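LPXTG cell wall anchor domain-containing protein (Lactobacillus rhamnosus, PDB 7CBS) serves as the basal pilin SpaB of the SpaCBA pilus, an adhesive subunit that probably helps anchor the sortase-assembled fibre to the cell wall. Local coordinates at residues 75-80 and 153-158; 82-85 and 89-92; 100-105 and 134-139. All blocks are in the same frame, centred on the assembly; numbering follows the deposited sequence.

Interaction 1 (75-80 and 153-158)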
# COMPACT_ATOMS: atom_id res chain seq x y z
N ALA A 75 -6.03 19.41 -8.27
CA ALA A 75 -6.61 20.78 -8.30
C ALA A 75 -7.09 21.11 -9.72
O ALA A 75 -8.24 21.59 -9.85
CB ALA A 75 -5.61 21.80 -7.82
N ASP A 76 -6.24 20.89 -10.73
CA ASP A 76 -6.56 21.13 -12.16
C ASP A 76 -7.72 20.22 -12.57
O ASP A 76 -8.63 20.71 -13.28
CB ASP A 76 -5.35 20.92 -13.06
CG ASP A 76 -4.29 22.00 -12.92
OD1 ASP A 76 -4.64 23.11 -12.49
OD2 ASP A 76 -3.11 21.73 -13.24
N PHE A 77 -7.71 18.96 -12.14
CA PHE A 77 -8.74 17.95 -12.50
C PHE A 77 -10.12 18.42 -12.04
O PHE A 77 -11.02 18.47 -12.88
CB PHE A 77 -8.41 16.56 -11.93
CG PHE A 77 -9.38 15.50 -12.37
CD1 PHE A 77 -9.22 14.86 -13.59
CD2 PHE A 77 -10.49 15.17 -11.60
CE1 PHE A 77 -10.13 13.90 -14.02
CE2 PHE A 77 -11.39 14.21 -12.03
CZ PHE A 77 -11.21 13.57 -13.24
N TRP A 78 -10.28 18.76 -10.75
CA TRP A 78 -11.60 19.13 -10.16
C TRP A 78 -12.04 20.51 -10.67
O TRP A 78 -13.26 20.74 -10.70
CB TRP A 78 -11.56 19.08 -8.63
CG TRP A 78 -11.35 17.70 -8.11
CD1 TRP A 78 -10.38 17.28 -7.24
CD2 TRP A 78 -12.11 16.53 -8.46
NE1 TRP A 78 -10.49 15.94 -7.02
CE2 TRP A 78 -11.54 15.45 -7.75
CE3 TRP A 78 -13.21 16.29 -9.29
CZ2 TRP A 78 -12.04 14.15 -7.86
CZ3 TRP A 78 -13.70 15.01 -9.39
CH2 TRP A 78 -13.12 13.96 -8.69
N GLN A 79 -11.09 21.36 -11.04
CA GLN A 79 -11.34 22.70 -11.64
C GLN A 79 -11.95 22.50 -13.03
O GLN A 79 -12.89 23.24 -13.37
CB GLN A 79 -10.04 23.51 -11.67
N LEU A 80 -11.45 21.52 -13.79
CA LEU A 80 -11.90 21.18 -15.17
C LEU A 80 -13.30 20.56 -15.11
O LEU A 80 -14.17 20.97 -15.90
CB LEU A 80 -10.89 20.22 -15.80
CG LEU A 80 -9.74 20.88 -16.54
CD1 LEU A 80 -8.68 19.86 -16.91
CD2 LEU A 80 -10.24 21.60 -17.78
N VAL A 153 -4.75 9.23 -16.55
CA VAL A 153 -5.25 10.06 -15.42
C VAL A 153 -6.16 9.17 -14.56
O VAL A 153 -7.22 8.76 -15.06
CB VAL A 153 -5.99 11.32 -15.92
CG1 VAL A 153 -6.68 12.04 -14.78
CG2 VAL A 153 -5.05 12.27 -16.65
N VAL A 154 -5.73 8.89 -13.33
CA VAL A 154 -6.42 7.96 -12.39
C VAL A 154 -7.04 8.78 -11.26
O VAL A 154 -6.31 9.59 -10.64
CB VAL A 154 -5.44 6.90 -11.83
CG1 VAL A 154 -6.15 5.89 -10.94
CG2 VAL A 154 -4.67 6.22 -12.94
N VAL A 155 -8.33 8.57 -11.01
CA VAL A 155 -9.11 9.25 -9.93
C VAL A 155 -9.23 8.28 -8.75
O VAL A 155 -9.61 7.11 -8.97
CB VAL A 155 -10.48 9.70 -10.44
CG1 VAL A 155 -11.26 10.45 -9.37
CG2 VAL A 155 -10.36 10.55 -11.71
N MET A 156 -8.91 8.74 -7.54
CA MET A 156 -9.06 7.96 -6.29
C MET A 156 -10.53 7.98 -5.88
O MET A 156 -10.90 8.74 -4.97
CB MET A 156 -8.15 8.52 -5.19
CG MET A 156 -6.68 8.44 -5.53
SD MET A 156 -6.10 6.72 -5.74
CE MET A 156 -5.25 6.83 -7.31
N SER A 157 -11.34 7.19 -6.58
CA SER A 157 -12.83 7.14 -6.49
C SER A 157 -13.27 6.62 -5.11
O SER A 157 -12.40 6.23 -4.31
CB SER A 157 -13.40 6.31 -7.61
OG SER A 157 -12.74 5.06 -7.69
N SER A 158 -14.58 6.62 -4.87
CA SER A 158 -15.23 6.22 -3.59
C SER A 158 -14.69 4.87 -3.10
O SER A 158 -14.33 4.79 -1.91
CB SER A 158 -16.74 6.20 -3.71
OG SER A 158 -17.31 4.91 -3.53
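Phe77 carries its CG anti to the backbone N (chi1 -175°), which aims the ring from helix 75-80 at the valines of strand 153-155. Val155 has CG1 anti to its own N (chi1 -177°), and its two methyls are thereby shared out: CG2 meets Phe77 and CG1 meets Trp78. The closest approach is Phe77 CZ to Val155 CG2, 3.5 Å. The same methyl CG2 lies 3.8 Å from Phe77 CE2, and the valine lies nearly perpendicular to the phenylalanine side chain. Val153 reaches another part of the ring, with CG1 4.0 Å from Phe77 CD1. Val153 CG1 and Val155 CG2 both come to the ring at a slant. Trp78 joins through the outer corner of its six-membered ring, where CH2 is 4.0 Å from Val155 CG1. Inside the helix the two aromatic groups also touch. Phe77 CD2 stands 3.6 Å above one face of the Trp78 indole. Trp78 NE1 is hydrogen-bonded to Ala132 O, which helps to fix the turn of the indole.

The helix lies almost square across the strand, at 79°. The contact joins a helix to a face of the mixed sheet in the pilin D1 N-terminal domain. Val134 of the neighbouring strand, and Ala91 and Leu95 of helix 88-95, also pack against the Phe77 ring. With an alanine in place of Phe77, Val153 CG1 and Val155 CG2 would probably lose their shared partner and a gap would open between helix and strand. No hydrogen bond crosses between the two segments. The contact therefore depends on van der Waals packing and the exclusion of water, while the one polar atom of the indole is satisfied outside the contact.

Interaction 2 (82-85 and 89-92)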
# COMPACT_ATOMS: atom_id res chain seq x y z
N SER A 82 -15.54 20.81 -12.66
CA SER A 82 -16.46 21.85 -12.14
C SER A 82 -16.84 22.84 -13.25
O SER A 82 -17.97 23.33 -13.23
CB SER A 82 -15.87 22.56 -10.95
OG SER A 82 -15.66 21.67 -9.88
N LYS A 83 -15.91 23.12 -14.17
CA LYS A 83 -16.11 24.04 -15.32
C LYS A 83 -17.03 23.38 -16.37
O LYS A 83 -17.89 24.10 -16.92
CB LYS A 83 -14.77 24.40 -15.96
CG LYS A 83 -14.11 25.69 -15.49
CD LYS A 83 -13.97 25.92 -13.99
CE LYS A 83 -12.65 26.57 -13.59
NZ LYS A 83 -12.33 27.76 -14.41
N ASN A 84 -16.84 22.08 -16.65
CA ASN A 84 -17.47 21.39 -17.80
C ASN A 84 -18.84 20.81 -17.40
O ASN A 84 -19.62 20.48 -18.32
CB ASN A 84 -16.54 20.34 -18.43
CG ASN A 84 -16.23 19.15 -17.56
OD1 ASN A 84 -17.01 18.77 -16.68
ND2 ASN A 84 -15.09 18.52 -17.80
N GLY A 85 -19.13 20.72 -16.11
CA GLY A 85 -20.46 20.31 -15.59
C GLY A 85 -20.53 18.83 -15.24
O GLY A 85 -21.60 18.23 -15.45
N GLU A 89 -14.85 11.67 -17.61
CA GLU A 89 -14.13 11.08 -18.77
C GLU A 89 -13.47 12.19 -19.60
O GLU A 89 -12.30 12.02 -19.98
CB GLU A 89 -15.08 10.27 -19.67
CG GLU A 89 -16.30 9.67 -18.96
CD GLU A 89 -17.49 10.60 -18.76
OE1 GLU A 89 -17.97 11.19 -19.75
OE2 GLU A 89 -17.92 10.73 -17.60
N VAL A 90 -14.21 13.27 -19.88
CA VAL A 90 -13.75 14.43 -20.70
C VAL A 90 -12.52 15.06 -20.03
O VAL A 90 -11.58 15.41 -20.76
CB VAL A 90 -14.88 15.46 -20.89
CG1 VAL A 90 -14.38 16.76 -21.52
CG2 VAL A 90 -16.03 14.89 -21.72
N ALA A 91 -12.53 15.17 -18.70
CA ALA A 91 -11.44 15.77 -17.88
C ALA A 91 -10.24 14.82 -17.82
O ALA A 91 -9.09 15.31 -17.83
CB ALA A 91 -11.96 16.10 -16.50
N GLN A 92 -10.49 13.51 -17.76
CA GLN A 92 -9.44 12.46 -17.82
C GLN A 92 -8.71 12.55 -19.16
O GLN A 92 -7.48 12.46 -19.16
CB GLN A 92 -10.04 11.06 -17.64
CG GLN A 92 -10.33 10.71 -16.19
CD GLN A 92 -10.81 9.28 -16.06
OE1 GLN A 92 -11.91 8.94 -16.49
NE2 GLN A 92 -9.98 8.44 -15.46
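Asn84 meets Val90 and Ala91 through its amide nitrogen. ND2 lies 4.2 Å from Val90 CG1 and also 4.2 Å from Ala91 CB. Both are loose van der Waals contacts, and no hydrogen bond crosses between the segments. The buried surface is small, 77 Å² in all. The side chains of Asn84 and Val90 pass one another pointing opposite ways, and only the nitrogen end of the amide comes near the valine. The first torsion of Asn84 places CG between the backbone N and the carbonyl carbon (chi1 67°), and the amide then extends toward the second helix.

Asn84 is the last residue of helix 74-84, and helix 88-95 starts after a very short connection. The contact thus sits at the closed end of a helical hairpin, in which two consecutive helices of the D1 domain are joined by a short turn. The turn itself holds the amide. Asn84 OD1 accepts a hydrogen bond from Ala87 N and a weak one from Gly86 N. These bonds limit the rotation of the amide that faces Val90 and Ala91.

Gly85 leaves helical geometry with a positive phi of 96°. A CB at these backbone angles would press on the carbonyl O of Asn84. Further in, Ala91 packs on Val81 of the first helix, on the buried side of the hairpin. Val90, by contrast, is exposed.

Interaction 3 (100-105 and 134-139)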
# COMPACT_ATOMS: atom_id res chain seq x y z
N TYR A 100 -1.20 19.42 -22.09
CA TYR A 100 -1.23 19.71 -20.63
C TYR A 100 0.19 19.63 -20.05
O TYR A 100 0.76 18.52 -20.07
CB TYR A 100 -2.17 18.75 -19.89
CG TYR A 100 -2.20 18.95 -18.39
CD1 TYR A 100 -2.77 20.08 -17.83
CD2 TYR A 100 -1.66 18.01 -17.54
CE1 TYR A 100 -2.79 20.28 -16.46
CE2 TYR A 100 -1.67 18.19 -16.16
CZ TYR A 100 -2.23 19.33 -15.62
OH TYR A 100 -2.26 19.50 -14.27
N GLN A 101 0.71 20.76 -19.57
CA GLN A 101 2.03 20.84 -18.88
C GLN A 101 1.77 20.97 -17.38
O GLN A 101 1.42 22.05 -16.92
CB GLN A 101 2.88 22.01 -19.40
CG GLN A 101 4.34 21.96 -18.95
CD GLN A 101 5.01 20.62 -19.16
OE1 GLN A 101 4.84 19.97 -20.19
NE2 GLN A 101 5.79 20.19 -18.18
N PRO A 102 1.93 19.89 -16.58
CA PRO A 102 1.66 19.96 -15.14
C PRO A 102 2.62 20.95 -14.43
O PRO A 102 3.74 21.16 -14.92
CB PRO A 102 1.94 18.53 -14.64
CG PRO A 102 1.94 17.66 -15.88
CD PRO A 102 2.39 18.56 -17.01
N ALA A 103 2.17 21.55 -13.33
CA ALA A 103 3.02 22.36 -12.41
C ALA A 103 4.26 21.54 -12.04
O ALA A 103 4.09 20.37 -11.68
CB ALA A 103 2.23 22.76 -11.19
N SER A 104 5.46 22.13 -12.13
CA SER A 104 6.76 21.45 -11.88
C SER A 104 6.80 20.85 -10.46
O SER A 104 7.52 19.85 -10.27
CB SER A 104 7.91 22.40 -12.10
OG SER A 104 7.86 22.95 -13.40
N SER A 105 6.04 21.43 -9.52
CA SER A 105 5.98 21.03 -8.09
C SER A 105 4.95 19.92 -7.86
O SER A 105 4.76 19.52 -6.70
CB SER A 105 5.68 22.23 -7.22
OG SER A 105 6.56 22.27 -6.10
N VAL A 134 -6.04 12.78 -7.63
CA VAL A 134 -6.04 12.40 -9.07
C VAL A 134 -4.59 12.49 -9.56
O VAL A 134 -3.95 13.53 -9.30
CB VAL A 134 -6.98 13.29 -9.91
CG1 VAL A 134 -6.99 12.87 -11.38
CG2 VAL A 134 -8.40 13.29 -9.35
N TYR A 135 -4.12 11.43 -10.23
CA TYR A 135 -2.70 11.25 -10.64
C TYR A 135 -2.63 11.06 -12.16
O TYR A 135 -3.51 10.37 -12.71
CB TYR A 135 -2.08 10.09 -9.86
CG TYR A 135 -2.04 10.32 -8.37
CD1 TYR A 135 -1.13 11.20 -7.81
CD2 TYR A 135 -2.93 9.68 -7.52
CE1 TYR A 135 -1.11 11.45 -6.44
CE2 TYR A 135 -2.92 9.91 -6.15
CZ TYR A 135 -2.00 10.80 -5.62
OH TYR A 135 -1.97 11.03 -4.27
N LEU A 136 -1.65 11.71 -12.79
CA LEU A 136 -1.28 11.55 -14.22
C LEU A 136 -0.03 10.67 -14.31
O LEU A 136 0.97 11.01 -13.64
CB LEU A 136 -1.03 12.93 -14.83
CG LEU A 136 -0.36 12.94 -16.20
CD1 LEU A 136 -1.22 12.23 -17.23
CD2 LEU A 136 -0.06 14.37 -16.63
N PHE A 137 -0.07 9.60 -15.11
CA PHE A 137 1.03 8.62 -15.29
C PHE A 137 1.55 8.71 -16.73
O PHE A 137 0.84 8.25 -17.64
CB PHE A 137 0.54 7.21 -14.95
CG PHE A 137 0.30 6.98 -13.48
CD1 PHE A 137 1.36 6.67 -12.63
CD2 PHE A 137 -0.97 7.05 -12.94
CE1 PHE A 137 1.14 6.44 -11.28
CE2 PHE A 137 -1.19 6.84 -11.58
CZ PHE A 137 -0.13 6.53 -10.76
N LYS A 138 2.74 9.28 -16.92
CA LYS A 138 3.40 9.47 -18.24
C LYS A 138 4.65 8.59 -18.34
O LYS A 138 5.32 8.41 -17.31
CB LYS A 138 3.82 10.93 -18.44
CG LYS A 138 2.70 11.96 -18.32
CD LYS A 138 3.21 13.39 -18.50
CE LYS A 138 3.82 13.67 -19.85
NZ LYS A 138 4.22 15.09 -19.97
N GLU A 139 4.93 8.07 -19.54
CA GLU A 139 6.22 7.45 -19.92
C GLU A 139 7.15 8.57 -20.40
O GLU A 139 6.89 9.13 -21.48
CB GLU A 139 6.01 6.39 -21.01
CG GLU A 139 7.31 5.75 -21.49
CD GLU A 139 7.14 4.78 -22.64
OE1 GLU A 139 6.24 3.92 -22.57
OE2 GLU A 139 7.92 4.87 -23.61
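Leu136 makes the apolar contacts, with one methyl placed against both Tyr100 and Pro102. Its CD2 is 3.9 Å from Pro102 CG and 4.1 Å from Tyr100 CD2. The methyl sits at the edge of the tyrosine ring, near its plane. The leucine runs antiparallel past the tyrosine side chain and lies crosswise to the proline. Leu136 has CG anti to the backbone N (chi1 167°), which carries CG toward the loop, and chi2 (61°) then turns CD2 to the two loop residues. Within the loop, Pro102 N lies 4.0 Å above one face of the Tyr100 ring. The proline thus lies over the rim of the ring, and both side chains present a carbon to the same leucine methyl. Lys138 adds some shielding on the same side without close contact.

Segment 100-105 belongs to the loop between helix 88-95 and strand 107-112. It passes over strand 131-141, an inner strand of the mixed sheet in the D1 domain. Leu136, facing the loop, also touches Val73 and Val153, while Phe137 lines the opposite face of the sheet.

Polar bonds lie outside the contact. None crosses between the two segments. Tyr100 OH is hydrogen-bonded to Asp76 OD2 of helix 74-84, which ties the far end of the ring and helps to set its angle to Leu136. Main-chain bonds fix the strand: Leu136 pairs with Tyr71 in strand 67-72, and Phe137 pairs with Leu152 on the next strand.

How the interactions relate
Interaction 1 touches both of the others. Its centre is about 9 Å from that of interaction 2, and both use helix 74-84. Gln92 NE2 is 2.8 Å from Val153 O, a probable hydrogen bond, and Phe77 CE1 packs 3.8 Å from Gln92 N. The centres of interactions 1 and 3 are about 12 Å apart. Val154 N and Tyr135 O, 2.7 Å apart, link them, as does Val153 CG1 on Val134 CG1 at 3.5 Å. Interactions 2 and 3 do not touch; their nearest atoms are about 6 Å apart. Both are nested in the chain loop closed by interaction 1. Thr28 and Asp123, which bind the magnesium ion, belong to none of these segments.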